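Local coordinates for protein copper-containing nitrite reductase (Hyphomicrobium denitrificans 1NES1, PDB 6TFO) that probably reduces nitrite to nitric oxide with electrons from cytochrome c, passing them through copper centres held in cupredoxin domains, at residues 57-66 and 128-138. Numbering follows the deposited sequence.
Sequences NPKLVVHEGE and QGVLQVVPGNR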
ATOM      1  N   ASN C  57       1.802 -12.084  23.861  1.00 44.41           N
ATOM      2  CA  ASN C  57       1.290 -12.851  25.023  1.00 47.89           C
ATOM      3  C   ASN C  57       1.511 -12.038  26.300  1.00 51.48           C
ATOM      4  O   ASN C  57       2.123 -12.524  27.257  1.00 46.73           O
ATOM      5  CB  ASN C  57       1.904 -14.246  25.045  1.00 45.61           C
ATOM      6  CG  ASN C  57       1.501 -15.051  23.830  1.00 49.92           C
ATOM      7  OD1 ASN C  57       0.405 -14.844  23.303  1.00 43.72           O
ATOM      8  ND2 ASN C  57       2.383 -15.940  23.362  1.00 49.11           N
ATOM      9  N   PRO C  58       0.968 -10.795  26.378  1.00 49.57           N
ATOM     10  CA  PRO C  58       1.260  -9.892  27.491  1.00 52.07           C
ATOM     11  C   PRO C  58       0.744 -10.451  28.814  1.00 51.44           C
ATOM     12  O   PRO C  58      -0.302 -11.099  28.822  1.00 51.93           O
ATOM     13  CB  PRO C  58       0.531  -8.579  27.157  1.00 50.62           C
ATOM     14  CG  PRO C  58      -0.559  -9.021  26.203  1.00 50.81           C
ATOM     15  CD  PRO C  58       0.024 -10.193  25.429  1.00 49.30           C
ATOM     16  N   LYS C  59       1.489 -10.184  29.890  1.00 53.55           N
ATOM     17  CA  LYS C  59       1.023 -10.458  31.268  1.00 55.87           C
ATOM     18  C   LYS C  59      -0.069  -9.423  31.577  1.00 52.30           C
ATOM     19  O   LYS C  59       0.189  -8.204  31.424  1.00 46.66           O
ATOM     20  CB  LYS C  59       2.179 -10.416  32.269  1.00 57.06           C
ATOM     21  CG  LYS C  59       1.778 -10.768  33.691  1.00 62.15           C
ATOM     22  CD  LYS C  59       2.873 -10.573  34.697  1.00 68.86           C
ATOM     23  CE  LYS C  59       3.679 -11.834  34.899  1.00 75.22           C
ATOM     24  NZ  LYS C  59       4.477 -11.778  36.143  1.00 81.45           N
ATOM     25  N   LEU C  60      -1.257  -9.903  31.948  1.00 50.77           N
ATOM     26  CA  LEU C  60      -2.406  -9.055  32.350  1.00 47.67           C
ATOM     27  C   LEU C  60      -2.407  -8.954  33.878  1.00 47.78           C
ATOM     28  O   LEU C  60      -2.810  -9.936  34.553  1.00 47.50           O
ATOM     29  CB  LEU C  60      -3.672  -9.709  31.795  1.00 45.43           C
ATOM     30  CG  LEU C  60      -3.651 -10.012  30.301  1.00 44.19           C
ATOM     31  CD1 LEU C  60      -5.016 -10.463  29.821  1.00 42.64           C
ATOM     32  CD2 LEU C  60      -3.182  -8.822  29.473  1.00 47.23           C
ATOM     33  N   VAL C  61      -1.898  -7.840  34.412  1.00 50.78           N
ATOM     34  CA  VAL C  61      -1.800  -7.632  35.890  1.00 55.12           C
ATOM     35  C   VAL C  61      -3.090  -6.971  36.386  1.00 49.81           C
ATOM     36  O   VAL C  61      -3.425  -5.857  35.930  1.00 49.16           O
ATOM     37  CB  VAL C  61      -0.558  -6.823  36.298  1.00 58.46           C
ATOM     38  CG1 VAL C  61      -0.606  -6.451  37.774  1.00 56.90           C
ATOM     39  CG2 VAL C  61       0.725  -7.567  35.971  1.00 58.69           C
ATOM     40  N   VAL C  62      -3.771  -7.663  37.286  1.00 47.71           N
ATOM     41  CA  VAL C  62      -5.059  -7.235  37.899  1.00 54.87           C
ATOM     42  C   VAL C  62      -4.946  -7.439  39.409  1.00 56.93           C
ATOM     43  O   VAL C  62      -4.168  -8.304  39.833  1.00 51.17           O
ATOM     44  CB  VAL C  62      -6.277  -7.968  37.309  1.00 56.37           C
ATOM     45  CG1 VAL C  62      -6.322  -7.863  35.795  1.00 56.96           C
ATOM     46  CG2 VAL C  62      -6.377  -9.419  37.750  1.00 57.49           C
ATOM     47  N   HIS C  63      -5.669  -6.634  40.188  1.00 58.69           N
ATOM     48  CA  HIS C  63      -5.673  -6.693  41.671  1.00 54.60           C
ATOM     49  C   HIS C  63      -6.910  -7.479  42.126  1.00 58.25           C
ATOM     50  O   HIS C  63      -7.962  -7.383  41.463  1.00 62.32           O
ATOM     51  CB  HIS C  63      -5.534  -5.281  42.235  1.00 54.96           C
ATOM     52  CG  HIS C  63      -4.176  -4.688  42.038  1.00 55.77           C
ATOM     53  ND1 HIS C  63      -3.226  -4.662  43.038  1.00 58.87           N
ATOM     54  CD2 HIS C  63      -3.603  -4.107  40.962  1.00 56.41           C
ATOM     55  CE1 HIS C  63      -2.127  -4.086  42.586  1.00 60.52           C
ATOM     56  NE2 HIS C  63      -2.338  -3.728  41.318  1.00 58.44           N
ATOM     57  N   GLU C  64      -6.753  -8.281  43.179  1.00 59.87           N
ATOM     58  CA  GLU C  64      -7.816  -9.132  43.778  1.00 55.71           C
ATOM     59  C   GLU C  64      -9.140  -8.360  43.816  1.00 56.31           C
ATOM     60  O   GLU C  64      -9.141  -7.208  44.247  1.00 54.01           O
ATOM     61  CB  GLU C  64      -7.406  -9.565  45.187  1.00 53.60           C
ATOM     62  CG  GLU C  64      -8.393 -10.512  45.848  1.00 51.88           C
ATOM     63  CD  GLU C  64      -7.805 -11.351  46.963  1.00 58.60           C
ATOM     64  OE1 GLU C  64      -6.922 -10.812  47.686  1.00 55.79           O
ATOM     65  OE2 GLU C  64      -8.182 -12.546  47.071  1.00 61.45           O
ATOM     66  N   GLY C  65     -10.221  -8.978  43.358  1.00 58.79           N
ATOM     67  CA  GLY C  65     -11.575  -8.407  43.429  1.00 56.60           C
ATOM     68  C   GLY C  65     -11.874  -7.422  42.305  1.00 57.04           C
ATOM     69  O   GLY C  65     -13.030  -6.980  42.238  1.00 52.80           O
ATOM     70  N   GLU C  66     -10.914  -7.077  41.438  1.00 52.98           N
ATOM     71  CA  GLU C  66     -11.226  -6.197  40.284  1.00 50.24           C
ATOM     72  C   GLU C  66     -12.080  -6.983  39.283  1.00 47.57           C
ATOM     73  O   GLU C  66     -12.010  -8.234  39.250  1.00 46.40           O
ATOM     74  CB  GLU C  66      -9.962  -5.655  39.627  1.00 54.30           C
ATOM     75  CG  GLU C  66      -9.263  -4.565  40.427  1.00 55.09           C
ATOM     76  CD  GLU C  66      -8.041  -3.964  39.737  1.00 52.39           C
ATOM     77  OE1 GLU C  66      -7.379  -4.680  38.998  1.00 56.62           O
ATOM     78  OE2 GLU C  66      -7.750  -2.783  39.934  1.00 59.03           O
ATOM     79  N   GLN C 128      -0.910 -18.338  24.210  1.00 42.38           N
ATOM     80  CA  GLN C 128      -0.967 -18.531  25.685  1.00 43.73           C
ATOM     81  C   GLN C 128      -0.189 -17.419  26.397  1.00 45.27           C
ATOM     82  O   GLN C 128       0.949 -17.142  25.988  1.00 41.39           O
ATOM     83  CB  GLN C 128      -0.432 -19.896  26.086  1.00 40.97           C
ATOM     84  CG  GLN C 128      -0.064 -19.971  27.549  1.00 44.67           C
ATOM     85  CD  GLN C 128       0.386 -21.342  27.974  1.00 48.20           C
ATOM     86  OE1 GLN C 128      -0.254 -22.349  27.680  1.00 53.05           O
ATOM     87  NE2 GLN C 128       1.475 -21.374  28.724  1.00 52.99           N
ATOM     88  N   GLY C 129      -0.825 -16.786  27.396  1.00 47.15           N
ATOM     89  CA  GLY C 129      -0.207 -15.792  28.294  1.00 48.98           C
ATOM     90  C   GLY C 129      -0.684 -16.007  29.714  1.00 52.45           C
ATOM     91  O   GLY C 129      -1.523 -16.934  29.937  1.00 54.81           O
ATOM     92  N   VAL C 130      -0.201 -15.195  30.651  1.00 53.01           N
ATOM     93  CA  VAL C 130      -0.622 -15.325  32.075  1.00 55.48           C
ATOM     94  C   VAL C 130      -1.424 -14.078  32.472  1.00 55.96           C
ATOM     95  O   VAL C 130      -1.049 -12.926  32.090  1.00 56.21           O
ATOM     96  CB  VAL C 130       0.557 -15.653  33.017  1.00 56.64           C
ATOM     97  CG1 VAL C 130       1.747 -16.238  32.259  1.00 55.78           C
ATOM     98  CG2 VAL C 130       0.994 -14.476  33.866  1.00 60.50           C
ATOM     99  N   LEU C 131      -2.547 -14.334  33.141  1.00 53.95           N
ATOM    100  CA  LEU C 131      -3.275 -13.373  33.999  1.00 52.75           C
ATOM    101  C   LEU C 131      -2.625 -13.412  35.378  1.00 52.07           C
ATOM    102  O   LEU C 131      -2.602 -14.495  35.970  1.00 49.47           O
ATOM    103  CB  LEU C 131      -4.738 -13.811  34.071  1.00 53.10           C
ATOM    104  CG  LEU C 131      -5.636 -12.965  34.967  1.00 58.07           C
ATOM    105  CD1 LEU C 131      -5.920 -11.605  34.329  1.00 56.52           C
ATOM    106  CD2 LEU C 131      -6.943 -13.699  35.261  1.00 52.90           C
ATOM    107  N   GLN C 132      -2.090 -12.296  35.866  1.00 60.12           N
ATOM    108  CA  GLN C 132      -1.574 -12.230  37.260  1.00 62.05           C
ATOM    109  C   GLN C 132      -2.530 -11.407  38.115  1.00 57.91           C
ATOM    110  O   GLN C 132      -2.649 -10.187  37.856  1.00 56.59           O
ATOM    111  CB  GLN C 132      -0.163 -11.663  37.370  1.00 60.88           C
ATOM    112  CG  GLN C 132       0.617 -12.428  38.428  1.00 66.70           C
ATOM    113  CD  GLN C 132       1.826 -11.711  38.956  1.00 69.14           C
ATOM    114  OE1 GLN C 132       2.264 -10.691  38.419  1.00 67.38           O
ATOM    115  NE2 GLN C 132       2.363 -12.269  40.031  1.00 70.30           N
ATOM    116  N   VAL C 133      -3.161 -12.076  39.084  1.00 58.63           N
ATOM    117  CA  VAL C 133      -4.057 -11.477  40.115  1.00 55.54           C
ATOM    118  C   VAL C 133      -3.248 -11.301  41.408  1.00 57.09           C
ATOM    119  O   VAL C 133      -2.883 -12.314  42.036  1.00 49.53           O
ATOM    120  CB  VAL C 133      -5.303 -12.349  40.329  1.00 59.89           C
ATOM    121  CG1 VAL C 133      -6.298 -11.668  41.243  1.00 58.76           C
ATOM    122  CG2 VAL C 133      -5.957 -12.732  39.007  1.00 64.24           C
ATOM    123  N   VAL C 134      -2.992 -10.044  41.770  1.00 57.32           N
ATOM    124  CA  VAL C 134      -2.077  -9.601  42.856  1.00 59.09           C
ATOM    125  C   VAL C 134      -2.923  -9.135  44.030  1.00 65.97           C
ATOM    126  O   VAL C 134      -3.971  -8.518  43.839  1.00 64.25           O
ATOM    127  CB  VAL C 134      -1.167  -8.482  42.325  1.00 64.77           C
ATOM    128  CG1 VAL C 134      -0.773  -7.476  43.392  1.00 72.07           C
ATOM    129  CG2 VAL C 134       0.056  -9.065  41.635  1.00 70.86           C
ATOM    130  N   PRO C 135      -2.513  -9.408  45.289  1.00 74.59           N
ATOM    131  CA  PRO C 135      -3.279  -8.952  46.445  1.00 71.33           C
ATOM    132  C   PRO C 135      -3.183  -7.424  46.563  1.00 66.16           C
ATOM    133  O   PRO C 135      -2.272  -6.830  45.993  1.00 67.68           O
ATOM    134  CB  PRO C 135      -2.628  -9.687  47.624  1.00 72.71           C
ATOM    135  CG  PRO C 135      -1.202  -9.899  47.173  1.00 75.02           C
ATOM    136  CD  PRO C 135      -1.312 -10.163  45.681  1.00 82.34           C
ATOM    137  N   GLY C 136      -4.145  -6.829  47.269  1.00 63.05           N
ATOM    138  CA  GLY C 136      -4.136  -5.398  47.605  1.00 64.54           C
ATOM    139  C   GLY C 136      -4.668  -4.533  46.479  1.00 66.74           C
ATOM    140  O   GLY C 136      -4.848  -5.043  45.365  1.00 69.64           O
ATOM    141  N   ASN C 137      -4.885  -3.255  46.781  1.00 74.32           N
ATOM    142  CA  ASN C 137      -5.548  -2.267  45.896  1.00 72.45           C
ATOM    143  C   ASN C 137      -4.523  -1.712  44.915  1.00 62.46           C
ATOM    144  O   ASN C 137      -3.390  -1.487  45.320  1.00 65.75           O
ATOM    145  CB  ASN C 137      -6.177  -1.120  46.687  1.00 77.18           C
ATOM    146  CG  ASN C 137      -7.401  -1.531  47.478  1.00 87.24           C
ATOM    147  OD1 ASN C 137      -7.859  -2.676  47.427  1.00 87.74           O
ATOM    148  ND2 ASN C 137      -7.951  -0.585  48.218  1.00 88.04           N
ATOM    149  N   ARG C 138      -4.939  -1.539  43.668  1.00 63.09           N
ATOM    150  CA  ARG C 138      -4.168  -0.868  42.592  1.00 69.29           C
ATOM    151  C   ARG C 138      -3.755   0.528  43.076  1.00 69.73           C
ATOM    152  O   ARG C 138      -4.635   1.254  43.502  1.00 67.70           O
ATOM    153  CB  ARG C 138      -5.064  -0.814  41.351  1.00 63.44           C
ATOM    154  CG  ARG C 138      -4.460  -0.108  40.148  1.00 64.27           C
ATOM    155  CD  ARG C 138      -5.334  -0.269  38.924  1.00 59.80           C
ATOM    156  NE  ARG C 138      -5.630  -1.669  38.639  1.00 58.89           N
ATOM    157  CZ  ARG C 138      -4.957  -2.451  37.790  1.00 58.14           C
ATOM    158  NH1 ARG C 138      -3.905  -2.002  37.139  1.00 63.25           N
ATOM    159  NH2 ARG C 138      -5.325  -3.696  37.603  1.00 60.59           N
TER
HETATM  160  O   HOH W   1       2.058 -13.907  29.533  1.00 39.78           O
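Leu60 and Val62 pair in parallel with strand 128-134 through backbone hydrogen bonds, from Leu60 N to Val130 O (3.0 Å) up to Glu64 N with Val134 O. Just before these, a water donates to Asn57 O and accepts from Val130 N. Apolar contacts line the buried face, where beta-branched valines suit the strand and leucines add longer chains: Val62 CG2 meets Val133 CG2 at 3.6 Å, and Leu131 CD1 reaches Leu60 CB. Phe32 of the facing sheet packs against Leu60 and Val62.

At the far end the chain after Pro135 curls over His63, laying Arg138 CA 3.6 Å from the ring centroid (CH-pi), while His63 ND1 donates to Gly136 O (2.9 Å) from above the carbonyl plane. Arg138, bent at chi3 (-54°), sets its guanidinium side-on and nearly coplanar to Glu66 in a salt bridge: NH2 donates to the syn lone pair of Glu66 OE1, NE to that of Glu66 OE2, both at 2.7 Å. Glu66 OE1 also accepts from His63 N. With an alanine here, the guanidinium is likely to lose its countercharge and His63 N its acceptor. Holding both donors, OE1 fixes the turn after strand 60-63 against the chain leaving the cupredoxin domain's last strand, away from the copper.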